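Local coordinates for protein TcpB (Brucella melitensis, PDB 4LQC) that belongs to the TIR domain family, whose members are generally built for signalling and adopt a flavodoxin-like fold around a parallel beta sheet, at residues B[47-52]-B[79-84]; B[95-100]-B[112-117]. The protein carries 2 engineered substitutions. One frame throughout, in Å; residues are numbered along the deposited sequence.

Interaction 1 of 2, residues B[47-52]-B[79-84]; sequences DSLRRK and RELDGL
Glu80 reaches from helix 78-83 to the first turn of helix 49-57, where its carboxylate meets the backbone of Arg50. The direct polar link is one hydrogen bond, Arg50 N to Glu80 OE2 at 2.9 Å; it is bent, with 146° at the hydrogen, and the N-H comes from above the carboxylate plane, 45° out of it. CG of Glu80 stands anti to its carbonyl carbon (chi1 -68°); the chain then runs extended and carries the carboxylate to helix 49-57. OE2 also packs against CB of Arg50 at 3.4 Å.

Two waters widen the grip. One accepts from Leu49 N at 2.8 Å and donates to OE2 of Glu80; the other lies between OE1 of Glu80 and OG of Ser48, the N-cap residue, though its leg to OE1 is modelled short and its exact length is doubtful. Ser48 OG in turn takes a weak bond from Arg51 N. The Arg50 guanidinium, its chain bent at chi3, turns its edge to OE1, but NE stays 4.1 Å from Glu80 OE1, beyond a salt bridge.

Apolar contact falls to Leu49, whose CD2 lies 4.1 Å from CD2 of Leu81, the two side chains crossing at about a right angle, and 4.2 Å from CD1 of Leu84. Trp76 and Phe71 touch both Leu49 and Leu81.

Trp76 and Glu80 form the WxxxE motif of TIR domains. Its carboxylate is held at the start of helix 49-57 by Arg50 N and by water on Leu49 N, where the helix dipole probably adds to the attraction, without a salt bridge to Arg50.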
ATOM      1  N   ASP B  47     -12.636   8.335  19.682  1.00 49.66           N
ATOM      2  CA  ASP B  47     -13.952   8.211  19.046  1.00 43.57           C
ATOM      3  C   ASP B  47     -14.477   6.780  19.101  1.00 46.24           C
ATOM      4  O   ASP B  47     -13.750   5.840  19.470  1.00 46.41           O
ATOM      5  CB  ASP B  47     -13.898   8.667  17.583  1.00 42.38           C
ATOM      6  CG  ASP B  47     -13.704  10.147  17.445  1.00 48.30           C
ATOM      7  OD1 ASP B  47     -14.156  10.876  18.351  1.00 54.68           O
ATOM      8  OD2 ASP B  47     -13.112  10.593  16.434  1.00 50.13           O
ATOM      9  N   SER B  48     -15.739   6.612  18.722  1.00 38.27           N
ATOM     10  CA  SER B  48     -16.285   5.280  18.542  1.00 39.95           C
ATOM     11  C   SER B  48     -16.458   4.996  17.049  1.00 43.91           C
ATOM     12  O   SER B  48     -17.272   5.633  16.373  1.00 42.59           O
ATOM     13  CB  SER B  48     -17.609   5.127  19.280  1.00 45.29           C
ATOM     14  OG  SER B  48     -18.173   3.844  19.054  1.00 44.60           O
ATOM     15  N   LEU B  49     -15.675   4.048  16.538  1.00 39.20           N
ATOM     16  CA  LEU B  49     -15.746   3.663  15.134  1.00 38.99           C
ATOM     17  C   LEU B  49     -17.148   3.179  14.768  1.00 37.50           C
ATOM     18  O   LEU B  49     -17.711   3.579  13.746  1.00 38.24           O
ATOM     19  CB  LEU B  49     -14.718   2.560  14.837  1.00 34.28           C
ATOM     20  CG  LEU B  49     -14.661   2.033  13.401  1.00 33.16           C
ATOM     21  CD1 LEU B  49     -14.342   3.164  12.384  1.00 33.32           C
ATOM     22  CD2 LEU B  49     -13.637   0.930  13.299  1.00 32.73           C
ATOM     23  N   ARG B  50     -17.698   2.321  15.618  1.00 36.44           N
ATOM     24  CA  ARG B  50     -18.993   1.692  15.383  1.00 38.72           C
ATOM     25  C   ARG B  50     -20.073   2.743  15.294  1.00 40.69           C
ATOM     26  O   ARG B  50     -20.917   2.705  14.392  1.00 42.55           O
ATOM     27  CB  ARG B  50     -19.310   0.726  16.531  1.00 42.74           C
ATOM     28  CG  ARG B  50     -20.665   0.031  16.457  1.00 46.79           C
ATOM     29  CD  ARG B  50     -20.843  -0.927  17.648  1.00 41.09           C
ATOM     30  NE  ARG B  50     -20.523  -0.263  18.913  1.00 47.96           N
ATOM     31  CZ  ARG B  50     -21.385   0.471  19.624  1.00 51.74           C
ATOM     32  NH1 ARG B  50     -22.635   0.642  19.200  1.00 47.62           N
ATOM     33  NH2 ARG B  50     -20.994   1.047  20.763  1.00 46.98           N
ATOM     34  N   ARG B  51     -20.038   3.686  16.234  1.00 39.38           N
ATOM     35  CA  ARG B  51     -21.030   4.748  16.295  1.00 42.09           C
ATOM     36  C   ARG B  51     -20.862   5.724  15.146  1.00 40.21           C
ATOM     37  O   ARG B  51     -21.845   6.205  14.579  1.00 40.57           O
ATOM     38  CB  ARG B  51     -20.955   5.473  17.641  1.00 42.94           C
ATOM     39  CG  ARG B  51     -21.537   4.656  18.776  1.00 50.08           C
ATOM     40  CD  ARG B  51     -21.538   5.422  20.087  1.00 54.33           C
ATOM     41  NE  ARG B  51     -22.295   6.664  19.977  1.00 58.45           N
ATOM     42  CZ  ARG B  51     -23.614   6.752  20.120  1.00 57.67           C
ATOM     43  NH1 ARG B  51     -24.335   5.666  20.381  1.00 54.30           N
ATOM     44  NH2 ARG B  51     -24.213   7.932  19.999  1.00 62.71           N
ATOM     45  N   LYS B  52     -19.615   6.018  14.795  1.00 41.55           N
ATOM     46  CA  LYS B  52     -19.345   6.887  13.655  1.00 40.50           C
ATOM     47  C   LYS B  52     -19.827   6.250  12.346  1.00 40.38           C
ATOM     48  O   LYS B  52     -20.403   6.927  11.493  1.00 39.91           O
ATOM     49  CB  LYS B  52     -17.852   7.208  13.580  1.00 40.96           C
ATOM     50  CG  LYS B  52     -17.412   8.360  14.468  1.00 42.93           C
ATOM     51  CD  LYS B  52     -17.539   9.702  13.723  1.00 46.87           C
ATOM     52  CE  LYS B  52     -16.865  10.823  14.495  1.00 48.01           C
ATOM     53  NZ  LYS B  52     -16.373  11.909  13.581  1.00 53.87           N
ATOM     54  N   ARG B  79     -13.186  -6.012  17.462  1.00 36.84           N
ATOM     55  CA  ARG B  79     -14.507  -6.435  16.996  1.00 33.91           C
ATOM     56  C   ARG B  79     -15.177  -5.395  16.128  1.00 35.40           C
ATOM     57  O   ARG B  79     -16.046  -5.719  15.312  1.00 37.61           O
ATOM     58  CB  ARG B  79     -15.431  -6.762  18.177  1.00 34.08           C
ATOM     59  CG  ARG B  79     -15.546  -5.692  19.259  1.00 37.11           C
ATOM     60  CD  ARG B  79     -16.491  -6.156  20.384  1.00 30.26           C
ATOM     61  NE  ARG B  79     -16.700  -5.123  21.395  1.00 37.63           N
ATOM     62  CZ  ARG B  79     -17.207  -5.339  22.610  1.00 41.39           C
ATOM     63  NH1 ARG B  79     -17.553  -6.565  22.995  1.00 40.87           N
ATOM     64  NH2 ARG B  79     -17.359  -4.320  23.445  1.00 34.95           N
ATOM     65  N   GLU B  80     -14.809  -4.138  16.342  1.00 34.44           N
ATOM     66  CA  GLU B  80     -15.320  -3.045  15.540  1.00 33.96           C
ATOM     67  C   GLU B  80     -14.621  -3.014  14.178  1.00 33.45           C
ATOM     68  O   GLU B  80     -15.206  -2.569  13.194  1.00 33.44           O
ATOM     69  CB  GLU B  80     -15.177  -1.721  16.297  1.00 33.55           C
ATOM     70  CG  GLU B  80     -16.108  -1.641  17.536  1.00 40.66           C
ATOM     71  CD  GLU B  80     -16.225  -0.238  18.127  1.00 39.99           C
ATOM     72  OE1 GLU B  80     -16.491  -0.138  19.335  1.00 40.23           O
ATOM     73  OE2 GLU B  80     -16.042   0.767  17.390  1.00 41.37           O
ATOM     74  N   LEU B  81     -13.382  -3.500  14.122  1.00 31.68           N
ATOM     75  CA  LEU B  81     -12.689  -3.669  12.831  1.00 38.72           C
ATOM     76  C   LEU B  81     -13.304  -4.835  12.068  1.00 35.97           C
ATOM     77  O   LEU B  81     -13.666  -4.719  10.892  1.00 30.42           O
ATOM     78  CB  LEU B  81     -11.193  -3.940  13.020  1.00 32.42           C
ATOM     79  CG  LEU B  81     -10.303  -2.786  13.478  1.00 35.66           C
ATOM     80  CD1 LEU B  81      -8.859  -3.247  13.476  1.00 39.79           C
ATOM     81  CD2 LEU B  81     -10.473  -1.559  12.571  1.00 35.57           C
ATOM     82  N   ASP B  82     -13.419  -5.965  12.760  1.00 37.53           N
ATOM     83  CA  ASP B  82     -14.062  -7.139  12.204  1.00 36.01           C
ATOM     84  C   ASP B  82     -15.491  -6.829  11.778  1.00 39.23           C
ATOM     85  O   ASP B  82     -15.991  -7.437  10.827  1.00 40.79           O
ATOM     86  CB  ASP B  82     -14.062  -8.278  13.220  1.00 31.02           C
ATOM     87  CG  ASP B  82     -12.668  -8.741  13.571  1.00 40.10           C
ATOM     88  OD1 ASP B  82     -11.705  -8.358  12.858  1.00 42.47           O
ATOM     89  OD2 ASP B  82     -12.532  -9.508  14.551  1.00 37.68           O
ATOM     90  N   GLY B  83     -16.133  -5.890  12.484  1.00 38.24           N
ATOM     91  CA  GLY B  83     -17.507  -5.490  12.208  1.00 35.34           C
ATOM     92  C   GLY B  83     -17.695  -4.769  10.879  1.00 37.43           C
ATOM     93  O   GLY B  83     -18.763  -4.839  10.269  1.00 39.27           O
ATOM     94  N   LEU B  84     -16.654  -4.080  10.425  1.00 37.58           N
ATOM     95  CA  LEU B  84     -16.676  -3.393   9.142  1.00 37.71           C
ATOM     96  C   LEU B  84     -16.951  -4.370   7.998  1.00 43.04           C
ATOM     97  O   LEU B  84     -17.400  -3.970   6.919  1.00 41.23           O
ATOM     98  CB  LEU B  84     -15.327  -2.699   8.912  1.00 36.29           C
ATOM     99  CG  LEU B  84     -14.990  -1.579   9.902  1.00 37.92           C
ATOM    100  CD1 LEU B  84     -13.687  -0.901   9.527  1.00 38.34           C
ATOM    101  CD2 LEU B  84     -16.111  -0.551   9.967  1.00 37.03           C
TER
HETATM  102  O   HOH W   1     -14.219   2.544  18.447  1.00 41.34           O
HETATM  103  O   HOH W   2     -17.401   1.679  20.810  1.00 35.32           O

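Interaction 2 of 2, residues B[95-100]-B[112-117]; sequences ILPIWH and PSLADK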
ATOM      1  N   ILE B  95     -20.412  -1.020   3.621  1.00 41.01           N
ATOM      2  CA  ILE B  95     -19.080  -0.527   3.975  1.00 38.84           C
ATOM      3  C   ILE B  95     -18.045  -0.934   2.914  1.00 41.52           C
ATOM      4  O   ILE B  95     -17.873  -2.115   2.625  1.00 44.11           O
ATOM      5  CB  ILE B  95     -18.633  -1.013   5.380  1.00 41.64           C
ATOM      6  CG1 ILE B  95     -19.639  -0.577   6.454  1.00 40.32           C
ATOM      7  CG2 ILE B  95     -17.265  -0.454   5.747  1.00 37.18           C
ATOM      8  CD1 ILE B  95     -19.544   0.891   6.788  1.00 38.90           C
ATOM      9  N   LEU B  96     -17.370   0.057   2.335  1.00 39.52           N
ATOM     10  CA  LEU B  96     -16.372  -0.176   1.289  1.00 36.00           C
ATOM     11  C   LEU B  96     -15.032   0.331   1.771  1.00 34.91           C
ATOM     12  O   LEU B  96     -14.756   1.525   1.699  1.00 35.01           O
ATOM     13  CB  LEU B  96     -16.736   0.593   0.016  1.00 33.92           C
ATOM     14  CG  LEU B  96     -18.218   0.555  -0.343  1.00 41.79           C
ATOM     15  CD1 LEU B  96     -18.533   1.570  -1.428  1.00 38.99           C
ATOM     16  CD2 LEU B  96     -18.592  -0.847  -0.782  1.00 39.08           C
ATOM     17  N   PRO B  97     -14.193  -0.576   2.270  1.00 37.06           N
ATOM     18  CA  PRO B  97     -12.831  -0.235   2.678  1.00 33.31           C
ATOM     19  C   PRO B  97     -12.009   0.156   1.474  1.00 31.14           C
ATOM     20  O   PRO B  97     -12.214  -0.389   0.384  1.00 28.44           O
ATOM     21  CB  PRO B  97     -12.285  -1.569   3.200  1.00 34.67           C
ATOM     22  CG  PRO B  97     -13.504  -2.377   3.537  1.00 37.80           C
ATOM     23  CD  PRO B  97     -14.493  -1.998   2.493  1.00 34.73           C
ATOM     24  N   ILE B  98     -11.081   1.083   1.669  1.00 31.43           N
ATOM     25  CA  ILE B  98     -10.045   1.318   0.675  1.00 30.79           C
ATOM     26  C   ILE B  98      -8.704   1.203   1.360  1.00 30.38           C
ATOM     27  O   ILE B  98      -8.444   1.916   2.345  1.00 28.66           O
ATOM     28  CB  ILE B  98     -10.148   2.708   0.062  1.00 28.76           C
ATOM     29  CG1 ILE B  98     -11.460   2.835  -0.708  1.00 29.88           C
ATOM     30  CG2 ILE B  98      -8.979   2.939  -0.894  1.00 27.38           C
ATOM     31  CD1 ILE B  98     -11.755   4.257  -1.124  1.00 32.33           C
ATOM     32  N   TRP B  99      -7.865   0.299   0.853  1.00 28.35           N
ATOM     33  CA  TRP B  99      -6.529   0.093   1.404  1.00 25.90           C
ATOM     34  C   TRP B  99      -5.642   1.202   0.888  1.00 30.27           C
ATOM     35  O   TRP B  99      -5.566   1.425  -0.324  1.00 34.05           O
ATOM     36  CB  TRP B  99      -5.961  -1.249   0.953  1.00 31.61           C
ATOM     37  CG  TRP B  99      -6.626  -2.468   1.543  1.00 32.84           C
ATOM     38  CD1 TRP B  99      -7.954  -2.627   1.855  1.00 34.36           C
ATOM     39  CD2 TRP B  99      -5.978  -3.693   1.917  1.00 31.96           C
ATOM     40  NE1 TRP B  99      -8.165  -3.881   2.388  1.00 32.58           N
ATOM     41  CE2 TRP B  99      -6.970  -4.551   2.439  1.00 35.92           C
ATOM     42  CE3 TRP B  99      -4.658  -4.146   1.857  1.00 32.58           C
ATOM     43  CZ2 TRP B  99      -6.678  -5.847   2.887  1.00 38.19           C
ATOM     44  CZ3 TRP B  99      -4.370  -5.430   2.310  1.00 34.82           C
ATOM     45  CH2 TRP B  99      -5.372  -6.264   2.819  1.00 33.87           C
ATOM     46  N   HIS B 100      -4.967   1.911   1.785  1.00 29.41           N
ATOM     47  CA  HIS B 100      -4.089   3.006   1.354  1.00 29.50           C
ATOM     48  C   HIS B 100      -2.732   2.984   2.064  1.00 27.78           C
ATOM     49  O   HIS B 100      -2.630   3.241   3.263  1.00 29.82           O
ATOM     50  CB  HIS B 100      -4.801   4.354   1.534  1.00 29.01           C
ATOM     51  CG  HIS B 100      -4.058   5.525   0.974  1.00 29.73           C
ATOM     52  ND1 HIS B 100      -3.648   5.594  -0.343  1.00 34.92           N
ATOM     53  CD2 HIS B 100      -3.663   6.687   1.551  1.00 29.79           C
ATOM     54  CE1 HIS B 100      -3.021   6.740  -0.548  1.00 24.64           C
ATOM     55  NE2 HIS B 100      -3.021   7.424   0.585  1.00 24.46           N
ATOM     56  N   PRO B 112      -7.661 -10.012  10.642  1.00 40.41           N
ATOM     57  CA  PRO B 112      -7.605 -11.034   9.596  1.00 38.50           C
ATOM     58  C   PRO B 112      -8.817 -11.005   8.672  1.00 38.74           C
ATOM     59  O   PRO B 112      -8.653 -11.189   7.469  1.00 43.67           O
ATOM     60  CB  PRO B 112      -7.548 -12.339  10.404  1.00 33.82           C
ATOM     61  CG  PRO B 112      -6.770 -11.963  11.609  1.00 28.29           C
ATOM     62  CD  PRO B 112      -7.243 -10.559  11.950  1.00 34.57           C
ATOM     63  N   SER B 113     -10.010 -10.772   9.210  1.00 41.24           N
ATOM     64  CA  SER B 113     -11.210 -10.713   8.369  1.00 41.91           C
ATOM     65  C   SER B 113     -11.177  -9.530   7.396  1.00 42.01           C
ATOM     66  O   SER B 113     -11.560  -9.652   6.230  1.00 41.88           O
ATOM     67  CB  SER B 113     -12.468 -10.671   9.229  1.00 43.75           C
ATOM     68  OG  SER B 113     -12.249  -9.872  10.374  1.00 45.20           O
ATOM     69  N   LEU B 114     -10.698  -8.389   7.870  1.00 39.77           N
ATOM     70  CA  LEU B 114     -10.536  -7.226   7.010  1.00 38.22           C
ATOM     71  C   LEU B 114      -9.452  -7.479   5.948  1.00 40.96           C
ATOM     72  O   LEU B 114      -9.551  -7.005   4.819  1.00 41.21           O
ATOM     73  CB  LEU B 114     -10.157  -6.031   7.875  1.00 33.91           C
ATOM     74  CG  LEU B 114     -10.582  -4.640   7.443  1.00 36.93           C
ATOM     75  CD1 LEU B 114     -12.002  -4.638   6.901  1.00 34.73           C
ATOM     76  CD2 LEU B 114     -10.481  -3.746   8.654  1.00 35.81           C
ATOM     77  N   ALA B 115      -8.423  -8.239   6.316  1.00 39.55           N
ATOM     78  CA  ALA B 115      -7.279  -8.469   5.432  1.00 41.81           C
ATOM     79  C   ALA B 115      -7.620  -9.414   4.277  1.00 47.63           C
ATOM     80  O   ALA B 115      -6.928  -9.441   3.237  1.00 40.36           O
ATOM     81  CB  ALA B 115      -6.088  -9.005   6.224  1.00 36.56           C
ATOM     82  N   ASP B 116      -8.684 -10.191   4.467  1.00 42.77           N
ATOM     83  CA  ASP B 116      -9.113 -11.137   3.452  1.00 47.18           C
ATOM     84  C   ASP B 116     -10.320 -10.638   2.673  1.00 49.93           C
ATOM     85  O   ASP B 116     -10.618 -11.153   1.591  1.00 53.34           O
ATOM     86  CB  ASP B 116      -9.403 -12.497   4.088  1.00 48.97           C
ATOM     87  CG  ASP B 116      -8.151 -13.154   4.629  1.00 48.23           C
ATOM     88  OD1 ASP B 116      -7.061 -12.877   4.074  1.00 51.94           O
ATOM     89  OD2 ASP B 116      -8.251 -13.934   5.604  1.00 56.00           O
ATOM     90  N   LYS B 117     -11.000  -9.635   3.222  1.00 45.64           N
ATOM     91  CA  LYS B 117     -12.102  -8.984   2.533  1.00 42.37           C
ATOM     92  C   LYS B 117     -11.595  -8.137   1.369  1.00 49.59           C
ATOM     93  O   LYS B 117     -10.845  -7.172   1.552  1.00 48.51           O
ATOM     94  CB  LYS B 117     -12.899  -8.118   3.499  1.00 40.69           C
ATOM     95  CG  LYS B 117     -14.137  -7.494   2.884  1.00 49.76           C
ATOM     96  CD  LYS B 117     -14.672  -6.369   3.760  1.00 44.63           C
ATOM     97  CE  LYS B 117     -15.796  -5.625   3.077  1.00 44.20           C
ATOM     98  NZ  LYS B 117     -16.461  -4.665   4.030  1.00 47.98           N
TER
HETATM   99  O   HOH W   3     -10.701  -5.312   3.127  1.00 28.58           O
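Lys117, just past helix 112-116, sends its ammonium to strand 95-100, where NZ donates to Ile95 O at 3.2 Å. The donor sits above the carbonyl plane, 42° out of it. CG is anti to the backbone N (chi1 -175°) and the chain continues extended, laying its end across the Pro97 ring at about a right angle, with CE 3.9 Å from Pro97 CD. A weak second bond from NZ goes to Leu84 O.

Trp99 brings its indole edge to the helix backbone: CH2 lies 3.6 Å from Ala115 O, and CZ2 is 3.7 Å from Leu114 O. A water in the ring plane accepts from Trp99 NE1 at 3.0 Å and donates to Leu114 O, tying the buried N-H to a carbonyl near the helix end.

Apolar packing is looser, with Pro97 CG 4.3 Å from Leu114 CD1 and Trp99 CH2 4.4 Å from Ala115 CB. Val107 of helix 104-108 touches both Trp99 and Ala115.

The short helix runs at 83° to the strand. It belongs to the connection from strand 95-100 to its parallel neighbour 120-121, a beta-alpha-beta crossover of the flavodoxin-like TIR fold.

In the fold
Interaction 1 is partly buried and joins two helices, 49-57 and 78-83; interaction 2 is buried and sets a short helix and the residue after it against a strand of the central sheet. Their chemistry follows: a carboxylate with waters at a helix start in the first; in the second, a lysine ammonium on a strand carbonyl and a tryptophan edge packed on helix carbonyls, its N-H linked to one of them through water. No element is common to both, yet they touch, their centres about 13 Å apart. Segment 79-84 packs on helix 49-57 and also touches 112-117, where Leu81 O lies against Leu114 CD2. Strand 95-100 follows helix 78-83 in the chain.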